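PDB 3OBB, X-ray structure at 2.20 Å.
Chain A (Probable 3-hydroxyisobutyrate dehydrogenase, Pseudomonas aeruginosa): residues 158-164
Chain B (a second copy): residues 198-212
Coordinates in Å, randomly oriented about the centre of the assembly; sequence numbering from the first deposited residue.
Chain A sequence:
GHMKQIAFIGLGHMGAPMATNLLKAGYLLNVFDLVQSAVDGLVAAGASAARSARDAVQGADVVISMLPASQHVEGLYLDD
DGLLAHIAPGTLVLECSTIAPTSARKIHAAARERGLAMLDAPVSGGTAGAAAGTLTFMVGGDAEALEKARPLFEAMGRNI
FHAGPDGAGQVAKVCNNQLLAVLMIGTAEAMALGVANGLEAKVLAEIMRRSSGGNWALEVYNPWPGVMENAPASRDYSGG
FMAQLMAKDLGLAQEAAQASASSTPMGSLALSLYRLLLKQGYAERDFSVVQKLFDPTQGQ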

# COMPACT_ATOMS: atom_id res chain seq x y z
N ARG A 158 -19.98 -29.00 6.36
CA ARG A 158 -20.15 -29.05 7.80
C ARG A 158 -20.75 -27.76 8.34
O ARG A 158 -21.88 -27.78 8.80
CB ARG A 158 -18.86 -29.46 8.52
CG ARG A 158 -18.91 -29.29 10.05
CD ARG A 158 -18.03 -30.33 10.77
NE ARG A 158 -16.60 -30.09 10.61
CZ ARG A 158 -15.66 -31.03 10.69
NH1 ARG A 158 -14.38 -30.70 10.52
NH2 ARG A 158 -16.00 -32.29 10.95
N ASN A 159 -20.03 -26.64 8.31
CA ASN A 159 -20.65 -25.39 8.74
C ASN A 159 -21.51 -24.81 7.64
O ASN A 159 -21.05 -24.63 6.52
CB ASN A 159 -19.62 -24.35 9.16
CG ASN A 159 -18.98 -24.69 10.48
OD1 ASN A 159 -19.50 -25.50 11.25
ND2 ASN A 159 -17.82 -24.07 10.75
N ILE A 160 -22.75 -24.48 7.98
CA ILE A 160 -23.65 -23.90 6.99
C ILE A 160 -24.16 -22.58 7.53
O ILE A 160 -24.94 -22.54 8.48
CB ILE A 160 -24.79 -24.89 6.55
CG1 ILE A 160 -24.19 -26.22 6.07
CG2 ILE A 160 -25.61 -24.29 5.42
CD1 ILE A 160 -24.99 -27.39 6.43
N PHE A 161 -23.70 -21.51 6.91
CA PHE A 161 -24.11 -20.19 7.33
C PHE A 161 -25.08 -19.58 6.36
O PHE A 161 -24.85 -19.62 5.15
CB PHE A 161 -22.88 -19.28 7.47
CG PHE A 161 -21.91 -19.75 8.50
CD1 PHE A 161 -20.74 -20.41 8.12
CD2 PHE A 161 -22.13 -19.52 9.85
CE1 PHE A 161 -19.81 -20.81 9.06
CE2 PHE A 161 -21.22 -19.96 10.81
CZ PHE A 161 -20.05 -20.61 10.41
N HIS A 162 -26.17 -19.02 6.89
CA HIS A 162 -27.08 -18.19 6.12
C HIS A 162 -26.55 -16.77 6.25
O HIS A 162 -26.74 -16.13 7.28
CB HIS A 162 -28.50 -18.28 6.70
CG HIS A 162 -29.56 -17.71 5.81
ND1 HIS A 162 -29.35 -17.38 4.49
CD2 HIS A 162 -30.88 -17.47 6.05
CE1 HIS A 162 -30.47 -16.92 3.97
NE2 HIS A 162 -31.41 -16.97 4.89
N ALA A 163 -25.83 -16.33 5.22
CA ALA A 163 -25.14 -15.06 5.24
C ALA A 163 -26.11 -13.87 5.08
O ALA A 163 -25.83 -12.78 5.57
CB ALA A 163 -24.07 -15.03 4.18
N GLY A 164 -27.23 -14.10 4.41
CA GLY A 164 -28.22 -13.03 4.20
C GLY A 164 -29.08 -13.29 2.97
O GLY A 164 -29.19 -14.47 2.53
N GLY B 198 -24.69 -5.10 2.08
CA GLY B 198 -25.99 -5.58 2.57
C GLY B 198 -26.02 -6.60 3.71
O GLY B 198 -27.09 -7.11 4.06
N LEU B 199 -24.86 -6.91 4.29
CA LEU B 199 -24.78 -7.95 5.33
C LEU B 199 -24.98 -7.40 6.74
O LEU B 199 -24.64 -6.27 7.01
CB LEU B 199 -23.43 -8.66 5.28
CG LEU B 199 -23.31 -9.92 4.42
CD1 LEU B 199 -24.00 -9.81 3.06
CD2 LEU B 199 -21.83 -10.24 4.24
N GLU B 200 -25.48 -8.23 7.64
CA GLU B 200 -25.55 -7.86 9.03
C GLU B 200 -24.18 -8.07 9.63
O GLU B 200 -23.60 -9.16 9.48
CB GLU B 200 -26.54 -8.75 9.78
CG GLU B 200 -27.99 -8.45 9.50
CD GLU B 200 -28.89 -9.32 10.37
OE1 GLU B 200 -29.65 -10.12 9.80
OE2 GLU B 200 -28.82 -9.22 11.62
N ALA B 201 -23.68 -7.06 10.34
CA ALA B 201 -22.32 -7.10 10.86
C ALA B 201 -22.05 -8.38 11.69
O ALA B 201 -21.03 -9.02 11.49
CB ALA B 201 -22.03 -5.84 11.67
N LYS B 202 -22.98 -8.77 12.56
CA LYS B 202 -22.78 -9.94 13.44
C LYS B 202 -22.78 -11.27 12.70
O LYS B 202 -22.11 -12.20 13.13
CB LYS B 202 -23.84 -10.05 14.53
CG LYS B 202 -23.61 -9.16 15.74
CD LYS B 202 -24.77 -9.37 16.72
CE LYS B 202 -24.85 -8.28 17.76
NZ LYS B 202 -25.55 -8.78 19.00
N VAL B 203 -23.53 -11.35 11.60
CA VAL B 203 -23.53 -12.55 10.79
C VAL B 203 -22.20 -12.70 10.06
O VAL B 203 -21.59 -13.76 10.08
CB VAL B 203 -24.69 -12.58 9.75
CG1 VAL B 203 -24.58 -13.85 8.89
CG2 VAL B 203 -26.09 -12.49 10.45
N LEU B 204 -21.75 -11.62 9.41
CA LEU B 204 -20.46 -11.60 8.74
C LEU B 204 -19.29 -11.88 9.69
O LEU B 204 -18.39 -12.65 9.33
CB LEU B 204 -20.24 -10.29 7.99
CG LEU B 204 -18.86 -10.17 7.37
CD1 LEU B 204 -18.61 -11.21 6.22
CD2 LEU B 204 -18.61 -8.75 6.89
N ALA B 205 -19.30 -11.24 10.88
CA ALA B 205 -18.29 -11.47 11.91
C ALA B 205 -18.19 -12.95 12.28
O ALA B 205 -17.09 -13.50 12.37
CB ALA B 205 -18.56 -10.61 13.18
N GLU B 206 -19.34 -13.59 12.51
CA GLU B 206 -19.32 -15.00 12.93
C GLU B 206 -18.75 -15.88 11.81
O GLU B 206 -17.94 -16.78 12.06
CB GLU B 206 -20.71 -15.49 13.41
CG GLU B 206 -20.69 -16.99 13.82
CD GLU B 206 -22.07 -17.71 13.90
OE1 GLU B 206 -23.12 -17.09 13.57
OE2 GLU B 206 -22.06 -18.92 14.27
N ILE B 207 -19.17 -15.62 10.57
CA ILE B 207 -18.73 -16.43 9.42
C ILE B 207 -17.21 -16.39 9.27
O ILE B 207 -16.55 -17.42 9.19
CB ILE B 207 -19.45 -16.00 8.11
CG1 ILE B 207 -20.90 -16.50 8.11
CG2 ILE B 207 -18.77 -16.53 6.88
CD1 ILE B 207 -21.82 -15.72 7.18
N MSE B 208 -16.66 -15.18 9.30
CA MSE B 208 -15.22 -14.99 9.08
C MSE B 208 -14.43 -15.52 10.25
O MSE B 208 -13.38 -16.15 10.03
CB MSE B 208 -14.87 -13.54 8.78
CG MSE B 208 -15.48 -13.03 7.49
SE MSE B 208 -14.70 -11.37 6.89
CE MSE B 208 -15.09 -10.28 8.48
N ARG B 209 -14.94 -15.30 11.47
CA ARG B 209 -14.25 -15.75 12.69
C ARG B 209 -14.06 -17.25 12.66
O ARG B 209 -13.03 -17.79 13.11
CB ARG B 209 -15.00 -15.34 13.98
CG ARG B 209 -14.46 -16.06 15.23
CD ARG B 209 -15.17 -15.69 16.55
NE ARG B 209 -16.60 -15.97 16.47
CZ ARG B 209 -17.15 -17.15 16.74
NH1 ARG B 209 -16.37 -18.15 17.16
NH2 ARG B 209 -18.50 -17.31 16.60
N ARG B 210 -15.07 -17.93 12.12
CA ARG B 210 -15.10 -19.39 12.13
C ARG B 210 -14.51 -20.01 10.84
O ARG B 210 -14.51 -21.24 10.68
CB ARG B 210 -16.54 -19.87 12.29
CG ARG B 210 -17.16 -19.66 13.66
CD ARG B 210 -17.80 -21.01 14.01
NE ARG B 210 -19.23 -20.88 14.10
CZ ARG B 210 -20.08 -21.88 14.28
NH1 ARG B 210 -19.67 -23.15 14.35
NH2 ARG B 210 -21.37 -21.59 14.39
N SER B 211 -14.01 -19.16 9.95
CA SER B 211 -13.50 -19.60 8.66
C SER B 211 -12.04 -19.17 8.44
O SER B 211 -11.34 -18.78 9.39
CB SER B 211 -14.42 -19.15 7.53
OG SER B 211 -15.76 -19.54 7.82
N SER B 212 -11.58 -19.26 7.19
CA SER B 212 -10.16 -18.98 6.87
C SER B 212 -9.78 -17.49 7.06
O SER B 212 -8.61 -17.17 7.13
CB SER B 212 -9.81 -19.49 5.48
OG SER B 212 -10.66 -18.88 4.53
O HOH W 1 -26.67 -10.64 6.71

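The chain A stretch is a β-strand that ends at Gly164(A), and the chain B stretch is built around the helix 201-209. Their axes approach to 8.5 Å, with an angle of 140° between the N-to-C directions, so the strand runs obliquely against the helix in a broadly antiparallel sense. The CA register follows that sense: Asn159(A) lies nearest Arg210(B) at 8.8 Å, Phe161(A) nearest Ile207(B) at 6.9 Å, and Ala163(A) nearest Val203(B) at 6.3 Å. The CA-CA spacing therefore narrows toward the start of the helix. Within the helix, regular i to i+4 bonds run from Leu204(B) N to Glu200(B) O (3.1 Å) through Arg210(B) N to Glu206(B) O (3.1 Å).

No direct hydrogen bond joins the two stretches, but one water does. It donates to Ala163(A) O at 2.6 Å from the water oxygen, and accepts from Glu200(B) N, with 2.8 Å between that nitrogen and the water oxygen. Glu200(B) holds the N-cap position, where a backbone NH has no carbonyl of a preceding helical turn to bind; the water supplies an acceptor for it. Gly164(A), at phi/psi 155/-156, has a backbone that itself calls for glycine, since a CB would be jammed against the carbonyl oxygen of Ala163(A).

Among the side chains, Phe161(A) dominates, with 111 Å² covered by the other stretch. Its CA-to-CB bond points toward the helix, and chi1 of -62° (m) brings the ring against Ile207(B), whose CA lies over one face. The closest pair, Phe161(A) CG to Ile207(B) CG1, is 3.4 Å apart, a tight apolar contact. Ile207(B) starts out sideways, yet its end comes nearer the strand, and its CD1 also reaches Ala163(A) CB at 3.8 Å. The same isoleucine thus packs against two strand residues separated by one position.

Polar groups gather at the ring's edge. Glu206(B) OE2 lies 3.7 Å from Phe161(A) CE2, and Arg210(B) NE lies 3.8 Å from Phe161(A) CZ, both near the ring plane. Seen from the arginine, CZ sits over one face of the guanidinium, so the ring presents its rim to that flat group and the two planes do not stack. The charged pair is held within chain B by a salt bridge, with Arg210(B) NH2 donating to Glu206(B) OE2 at 2.8 Å and a nearly linear 175°; a weak bond from Arg210(B) NE to the same Glu206(B) OE2 spans 3.4 Å at 134°. Arg210(B) NH1 comes only to 3.9 Å from Asn159(A) OD1, too long to count as a hydrogen bond.

Toward the other end, Val203(B) points at the strand and meets its backbone: its CG1 is 3.5 Å from His162(A) O and 3.7 Å from Ala163(A) O. His162(A) directs its own CB away. Leu199(B) CG adds a further contact at 4.0 Å from Ala163(A) O.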